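Local coordinates for protein 5-cytosine DNA methyltransferase (Entamoeba histolytica, PDB 3QV2) that probably transfers a methyl group from S-adenosyl-L-methionine to carbon 5 of cytosine in tRNA or DNA, as a Dnmt2-type member of the C5-methyltransferase family, at residues Tyr273-Phe285 against Asp298-Phe312. Sequence-based numbering, arbitrary orientation.
Sequences YFTPNEIKKIHGF and DKQQYQCLGNSVSCF. With SAH (S-adenosyl-L-homocysteine), chain B; SO4 (sulfate ion), chain E.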
loop_
_atom_site.group_PDB
_atom_site.type_symbol
_atom_site.label_atom_id
_atom_site.label_comp_id
_atom_site.label_asym_id
_atom_site.label_seq_id
_atom_site.Cartn_x
_atom_site.Cartn_y
_atom_site.Cartn_z
ATOM N N TYR A 273 -11.733 10.791 -14.343
ATOM C CA TYR A 273 -10.933 9.962 -13.456
ATOM C C TYR A 273 -10.296 10.854 -12.406
ATOM O O TYR A 273 -10.079 12.044 -12.640
ATOM C CB TYR A 273 -9.826 9.238 -14.223
ATOM C CG TYR A 273 -10.302 8.380 -15.374
ATOM C CD1 TYR A 273 -10.910 7.153 -15.148
ATOM C CD2 TYR A 273 -10.123 8.790 -16.687
ATOM C CE1 TYR A 273 -11.338 6.364 -16.200
ATOM C CE2 TYR A 273 -10.546 8.012 -17.744
ATOM C CZ TYR A 273 -11.153 6.800 -17.495
ATOM O OH TYR A 273 -11.575 6.026 -18.551
ATOM N N PHE A 274 -10.001 10.284 -11.245
ATOM C CA PHE A 274 -9.181 10.980 -10.267
ATOM C C PHE A 274 -7.760 11.052 -10.811
ATOM O O PHE A 274 -7.284 10.109 -11.445
ATOM C CB PHE A 274 -9.196 10.249 -8.925
ATOM C CG PHE A 274 -10.514 10.325 -8.204
ATOM C CD1 PHE A 274 -10.845 11.445 -7.459
ATOM C CD2 PHE A 274 -11.415 9.274 -8.258
ATOM C CE1 PHE A 274 -12.053 11.521 -6.788
ATOM C CE2 PHE A 274 -12.625 9.341 -7.588
ATOM C CZ PHE A 274 -12.943 10.468 -6.852
ATOM N N THR A 275 -7.085 12.172 -10.577
ATOM C CA THR A 275 -5.714 12.340 -11.046
ATOM C C THR A 275 -4.752 11.549 -10.168
ATOM O O THR A 275 -5.095 11.185 -9.044
ATOM C CB THR A 275 -5.293 13.818 -11.032
ATOM O OG1 THR A 275 -5.102 14.248 -9.678
ATOM C CG2 THR A 275 -6.352 14.681 -11.698
ATOM N N PRO A 276 -3.543 11.277 -10.680
ATOM C CA PRO A 276 -2.531 10.584 -9.876
ATOM C C PRO A 276 -2.300 11.300 -8.547
ATOM O O PRO A 276 -2.185 10.658 -7.502
ATOM C CB PRO A 276 -1.277 10.675 -10.746
ATOM C CG PRO A 276 -1.794 10.778 -12.139
ATOM C CD PRO A 276 -3.070 11.564 -12.046
ATOM N N ASN A 277 -2.240 12.627 -8.601
ATOM C CA ASN A 277 -1.992 13.438 -7.418
ATOM C C ASN A 277 -3.105 13.298 -6.385
ATOM O O ASN A 277 -2.858 13.355 -5.179
ATOM C CB ASN A 277 -1.809 14.906 -7.813
ATOM C CG ASN A 277 -1.266 15.754 -6.680
ATOM O OD1 ASN A 277 -1.989 16.552 -6.085
ATOM N ND2 ASN A 277 0.016 15.581 -6.375
ATOM N N GLU A 278 -4.331 13.108 -6.862
ATOM C CA GLU A 278 -5.479 12.939 -5.978
ATOM C C GLU A 278 -5.441 11.597 -5.250
ATOM O O GLU A 278 -5.730 11.523 -4.056
ATOM C CB GLU A 278 -6.787 13.097 -6.758
ATOM C CG GLU A 278 -7.054 14.524 -7.216
ATOM C CD GLU A 278 -8.314 14.649 -8.053
ATOM O OE1 GLU A 278 -8.647 13.688 -8.776
ATOM O OE2 GLU A 278 -8.969 15.708 -7.984
ATOM N N ILE A 279 -5.085 10.540 -5.973
ATOM C CA ILE A 279 -4.926 9.226 -5.366
ATOM C C ILE A 279 -3.810 9.277 -4.331
ATOM O O ILE A 279 -3.930 8.720 -3.240
ATOM C CB ILE A 279 -4.578 8.157 -6.414
ATOM C CG1 ILE A 279 -5.649 8.109 -7.507
ATOM C CG2 ILE A 279 -4.411 6.796 -5.753
ATOM C CD1 ILE A 279 -5.375 7.077 -8.582
ATOM N N LYS A 280 -2.726 9.958 -4.688
ATOM C CA LYS A 280 -1.579 10.118 -3.804
ATOM C C LYS A 280 -1.995 10.733 -2.470
ATOM O O LYS A 280 -1.532 10.311 -1.412
ATOM C CB LYS A 280 -0.508 10.978 -4.483
ATOM C CG LYS A 280 0.794 11.102 -3.709
ATOM C CD LYS A 280 0.765 12.281 -2.752
ATOM C CE LYS A 280 0.535 13.584 -3.495
ATOM N NZ LYS A 280 0.714 14.759 -2.600
ATOM N N LYS A 281 -2.877 11.726 -2.527
ATOM C CA LYS A 281 -3.385 12.367 -1.319
ATOM C C LYS A 281 -4.328 11.450 -0.544
ATOM O O LYS A 281 -4.312 11.426 0.687
ATOM C CB LYS A 281 -4.076 13.691 -1.656
ATOM C CG LYS A 281 -3.113 14.827 -1.973
ATOM C CD LYS A 281 -3.846 16.114 -2.309
ATOM C CE LYS A 281 -4.530 16.026 -3.661
ATOM N NZ LYS A 281 -5.179 17.312 -4.039
ATOM N N ILE A 282 -5.144 10.692 -1.266
ATOM C CA ILE A 282 -6.078 9.767 -0.631
ATOM C C ILE A 282 -5.338 8.649 0.103
ATOM O O ILE A 282 -5.787 8.178 1.148
ATOM C CB ILE A 282 -7.057 9.157 -1.653
ATOM C CG1 ILE A 282 -7.947 10.250 -2.257
ATOM C CG2 ILE A 282 -7.909 8.088 -0.996
ATOM C CD1 ILE A 282 -8.959 9.728 -3.259
ATOM N N HIS A 283 -4.199 8.234 -0.445
ATOM C CA HIS A 283 -3.392 7.186 0.175
ATOM C C HIS A 283 -2.547 7.725 1.327
ATOM O O HIS A 283 -1.864 6.967 2.014
ATOM C CB HIS A 283 -2.509 6.489 -0.863
ATOM C CG HIS A 283 -3.260 5.558 -1.764
ATOM N ND1 HIS A 283 -2.632 4.606 -2.543
ATOM C CD2 HIS A 283 -4.583 5.427 -2.011
ATOM C CE1 HIS A 283 -3.538 3.935 -3.228
ATOM N NE2 HIS A 283 -4.732 4.413 -2.925
ATOM N N GLY A 284 -2.592 9.037 1.528
ATOM C CA GLY A 284 -1.977 9.648 2.692
ATOM C C GLY A 284 -0.490 9.934 2.595
ATOM O O GLY A 284 0.193 10.006 3.616
ATOM N N PHE A 285 0.019 10.099 1.379
ATOM C CA PHE A 285 1.407 10.515 1.203
ATOM C C PHE A 285 1.541 12.000 1.530
ATOM O O PHE A 285 0.562 12.744 1.457
ATOM C CB PHE A 285 1.890 10.228 -0.221
ATOM C CG PHE A 285 2.037 8.765 -0.527
ATOM C CD1 PHE A 285 3.286 8.164 -0.537
ATOM C CD2 PHE A 285 0.925 7.988 -0.803
ATOM C CE1 PHE A 285 3.421 6.818 -0.819
ATOM C CE2 PHE A 285 1.054 6.642 -1.085
ATOM C CZ PHE A 285 2.303 6.056 -1.092
ATOM N N ASP A 298 0.839 9.293 -16.937
ATOM C CA ASP A 298 -0.184 9.063 -15.925
ATOM C C ASP A 298 -0.378 7.571 -15.669
ATOM O O ASP A 298 -0.536 7.147 -14.526
ATOM C CB ASP A 298 -1.511 9.712 -16.324
ATOM C CG ASP A 298 -1.466 11.225 -16.246
ATOM O OD1 ASP A 298 -0.514 11.766 -15.645
ATOM O OD2 ASP A 298 -2.391 11.875 -16.776
ATOM N N LYS A 299 -0.363 6.782 -16.739
ATOM C CA LYS A 299 -0.489 5.334 -16.625
ATOM C C LYS A 299 0.552 4.755 -15.671
ATOM O O LYS A 299 0.218 4.006 -14.754
ATOM C CB LYS A 299 -0.365 4.673 -18.000
ATOM C CG LYS A 299 -1.507 4.998 -18.946
ATOM C CD LYS A 299 -2.841 4.535 -18.377
ATOM C CE LYS A 299 -4.001 4.964 -19.262
ATOM N NZ LYS A 299 -3.916 4.378 -20.629
ATOM N N GLN A 300 1.814 5.110 -15.892
ATOM C CA GLN A 300 2.910 4.628 -15.056
ATOM C C GLN A 300 2.720 5.017 -13.590
ATOM O O GLN A 300 3.015 4.234 -12.689
ATOM C CB GLN A 300 4.249 5.152 -15.581
ATOM C CG GLN A 300 4.653 4.577 -16.933
ATOM C CD GLN A 300 5.840 5.297 -17.545
ATOM O OE1 GLN A 300 6.001 6.504 -17.373
ATOM N NE2 GLN A 300 6.677 4.557 -18.264
ATOM N N GLN A 301 2.218 6.227 -13.357
ATOM C CA GLN A 301 1.970 6.704 -12.002
ATOM C C GLN A 301 0.775 5.985 -11.383
ATOM O O GLN A 301 0.809 5.593 -10.216
ATOM C CB GLN A 301 1.737 8.216 -12.001
ATOM C CG GLN A 301 2.864 9.013 -12.637
ATOM C CD GLN A 301 2.555 10.494 -12.732
ATOM O OE1 GLN A 301 1.941 11.072 -11.836
ATOM N NE2 GLN A 301 2.977 11.116 -13.827
ATOM N N TYR A 302 -0.281 5.819 -12.172
ATOM C CA TYR A 302 -1.465 5.084 -11.741
ATOM C C TYR A 302 -1.098 3.674 -11.298
ATOM O O TYR A 302 -1.567 3.195 -10.267
ATOM C CB TYR A 302 -2.490 5.017 -12.877
ATOM C CG TYR A 302 -3.315 6.272 -13.052
ATOM C CD1 TYR A 302 -3.915 6.892 -11.963
ATOM C CD2 TYR A 302 -3.493 6.839 -14.307
ATOM C CE1 TYR A 302 -4.672 8.039 -12.120
ATOM C CE2 TYR A 302 -4.247 7.986 -14.473
ATOM C CZ TYR A 302 -4.835 8.580 -13.379
ATOM O OH TYR A 302 -5.586 9.722 -13.543
ATOM N N GLN A 303 -0.253 3.017 -12.085
ATOM C CA GLN A 303 0.162 1.647 -11.800
ATOM C C GLN A 303 0.879 1.541 -10.458
ATOM O O GLN A 303 0.579 0.659 -9.652
ATOM C CB GLN A 303 1.054 1.118 -12.924
ATOM C CG GLN A 303 0.352 1.027 -14.270
ATOM C CD GLN A 303 1.307 0.742 -15.412
ATOM O OE1 GLN A 303 2.486 0.462 -15.195
ATOM N NE2 GLN A 303 0.802 0.815 -16.638
ATOM N N CYS A 304 1.826 2.445 -10.224
ATOM C CA CYS A 304 2.566 2.468 -8.969
ATOM C C CYS A 304 1.638 2.763 -7.795
ATOM O O CYS A 304 1.673 2.072 -6.778
ATOM C CB CYS A 304 3.689 3.508 -9.025
ATOM S SG CYS A 304 5.010 3.117 -10.196
ATOM N N LEU A 305 0.807 3.787 -7.946
ATOM C CA LEU A 305 -0.139 4.168 -6.902
ATOM C C LEU A 305 -1.120 3.041 -6.594
ATOM O O LEU A 305 -1.426 2.773 -5.433
ATOM C CB LEU A 305 -0.892 5.439 -7.298
ATOM C CG LEU A 305 -0.062 6.723 -7.294
ATOM C CD1 LEU A 305 -0.745 7.823 -8.095
ATOM C CD2 LEU A 305 0.210 7.175 -5.865
ATOM N N GLY A 306 -1.609 2.385 -7.641
ATOM C CA GLY A 306 -2.533 1.277 -7.481
ATOM C C GLY A 306 -1.923 0.140 -6.686
ATOM O O GLY A 306 -2.629 -0.616 -6.021
ATOM N N ASN A 307 -0.600 0.023 -6.752
ATOM C CA ASN A 307 0.118 -1.037 -6.051
ATOM C C ASN A 307 0.647 -0.609 -4.684
ATOM O O ASN A 307 1.273 -1.403 -3.981
ATOM C CB ASN A 307 1.271 -1.561 -6.913
ATOM C CG ASN A 307 0.794 -2.401 -8.081
ATOM O OD1 ASN A 307 -0.172 -3.154 -7.965
ATOM N ND2 ASN A 307 1.471 -2.276 -9.217
ATOM N N SER A 308 0.395 0.641 -4.309
ATOM C CA SER A 308 0.916 1.180 -3.055
ATOM C C SER A 308 0.056 0.781 -1.858
ATOM O O SER A 308 -0.517 -0.308 -1.831
ATOM C CB SER A 308 1.045 2.703 -3.128
ATOM O OG SER A 308 -0.228 3.320 -3.169
ATOM N N VAL A 309 -0.033 1.670 -0.872
ATOM C CA VAL A 309 -0.721 1.363 0.378
ATOM C C VAL A 309 -1.488 2.563 0.924
ATOM O O VAL A 309 -1.441 3.657 0.359
ATOM C CB VAL A 309 0.281 0.917 1.464
ATOM C CG1 VAL A 309 0.995 -0.363 1.051
ATOM C CG2 VAL A 309 1.280 2.027 1.745
ATOM N N SER A 310 -2.196 2.344 2.028
ATOM C CA SER A 310 -2.852 3.426 2.751
ATOM C C SER A 310 -1.978 3.864 3.919
ATOM O O SER A 310 -2.032 3.275 4.999
ATOM C CB SER A 310 -4.220 2.979 3.267
ATOM O OG SER A 310 -4.777 3.952 4.138
ATOM N N CYS A 311 -1.168 4.894 3.696
ATOM C CA CYS A 311 -0.267 5.393 4.725
ATOM C C CYS A 311 -1.022 5.744 6.000
ATOM O O CYS A 311 -0.494 5.602 7.101
ATOM C CB CYS A 311 0.510 6.608 4.218
ATOM S SG CYS A 311 1.514 6.278 2.754
ATOM N N PHE A 312 -2.261 6.201 5.842
ATOM C CA PHE A 312 -3.115 6.506 6.985
ATOM C C PHE A 312 -3.221 5.313 7.927
ATOM O O PHE A 312 -2.925 5.420 9.116
ATOM C CB PHE A 312 -4.516 6.921 6.524
ATOM C CG PHE A 312 -4.584 8.308 5.950
ATOM C CD1 PHE A 312 -4.414 9.416 6.765
ATOM C CD2 PHE A 312 -4.838 8.504 4.604
ATOM C CE1 PHE A 312 -4.481 10.695 6.243
ATOM C CE2 PHE A 312 -4.908 9.780 4.078
ATOM C CZ PHE A 312 -4.728 10.876 4.898
HETATM N N SAH B . 4.397 -0.992 -0.801
HETATM C CA SAH B . 5.082 -0.381 -1.924
HETATM C CB SAH B . 4.901 -1.211 -3.188
HETATM C CG SAH B . 4.686 -2.699 -3.059
HETATM S SD SAH B . 4.387 -3.627 -4.577
HETATM C C SAH B . 4.574 1.026 -2.112
HETATM O O SAH B . 4.606 1.557 -3.258
HETATM O OXT SAH B . 4.117 1.679 -1.113
HETATM C "C5'" SAH B . 5.574 -4.947 -4.700
HETATM C "C4'" SAH B . 6.945 -4.618 -5.167
HETATM O "O4'" SAH B . 7.761 -5.714 -4.941
HETATM C "C3'" SAH B . 6.929 -4.376 -6.611
HETATM O "O3'" SAH B . 7.202 -3.041 -6.865
HETATM C "C2'" SAH B . 7.948 -5.210 -7.194
HETATM O "O2'" SAH B . 8.763 -4.455 -8.020
HETATM C "C1'" SAH B . 8.710 -5.725 -6.053
HETATM N N9 SAH B . 9.294 -7.004 -6.339
HETATM C C8 SAH B . 8.751 -8.107 -6.871
HETATM N N7 SAH B . 9.716 -9.039 -6.931
HETATM C C5 SAH B . 10.861 -8.509 -6.436
HETATM C C6 SAH B . 12.152 -9.010 -6.259
HETATM N N6 SAH B . 12.477 -10.362 -6.641
HETATM N N1 SAH B . 13.084 -8.199 -5.726
HETATM C C2 SAH B . 12.805 -6.939 -5.365
HETATM N N3 SAH B . 11.574 -6.439 -5.524
HETATM C C4 SAH B . 10.595 -7.195 -6.053
HETATM S S SO4 E . -2.337 20.166 -3.678
HETATM O O1 SO4 E . -2.631 19.628 -5.001
HETATM O O2 SO4 E . -3.368 19.700 -2.741
HETATM O O3 SO4 E . -1.006 19.713 -3.265
HETATM O O4 SO4 E . -2.305 21.629 -3.680
HETATM O O HOH W 1 -6.134 5.706 2.548
#
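The Phe-285 ring carries the sulfur of Cys-311 over the centre of one face, with SG 3.8 Å from the ring centroid. Ser-308 CB lies at its edge. The Tyr-302 ring has Pro-276 CG over one face, offset toward the rim, as a CH-pi contact. Ile-279 CD1 meets the edge of that ring, 3.7 Å from Tyr-302 CD1. The Tyr-302 hydroxyl donates to Phe-274 O (OH to O 2.7 Å), tilted 22° from the carbonyl plane. The His-283 ring has Ile-279 CG2 on one face and Ser-308 OG at its edge. His-283 ND1 donates to Ser-308 OG in the ring plane, at 2.8 Å. Ser-308 OG in turn donates to Leu-305 O. This OG stands between its own backbone N and carbonyl carbon (chi1 69°), from where it meets both His-283 ND1 and Leu-305 O. The chain of bonds runs from imidazole to helix end.

Pro-276 is a knob among Asp-298, Gln-301, Tyr-302 and Leu-305. Gln-301 OE1 also accepts from Thr-291. Leu-305 CD1 packs against Pro-276 CB and the Pro-276 carbonyl oxygen, and its CD2 meets Lys-280 CA. Gly-284 closes a Schellman motif and leaves room for the Phe-312 ring, whose CE2 is 3.2 Å from Gly-284 CA. Beside it, Cys-311 N donates to His-283 O at 2.8 Å.

Helices 276-282 and 298-306 run nearly parallel, 15° apart and 9.9 Å between axes. The turn 307-309 after helix 298-306 lines the pocket of the bound S-adenosyl-L-homocysteine: Ser-308 CA is 3.7 Å from the SAH carboxylate O. Phe-285 and Cys-311 pack on helix 22-29, and Cys-304 touches helix 45-55, the helices that follow strands 11-16 and 36-41 of the main sheet.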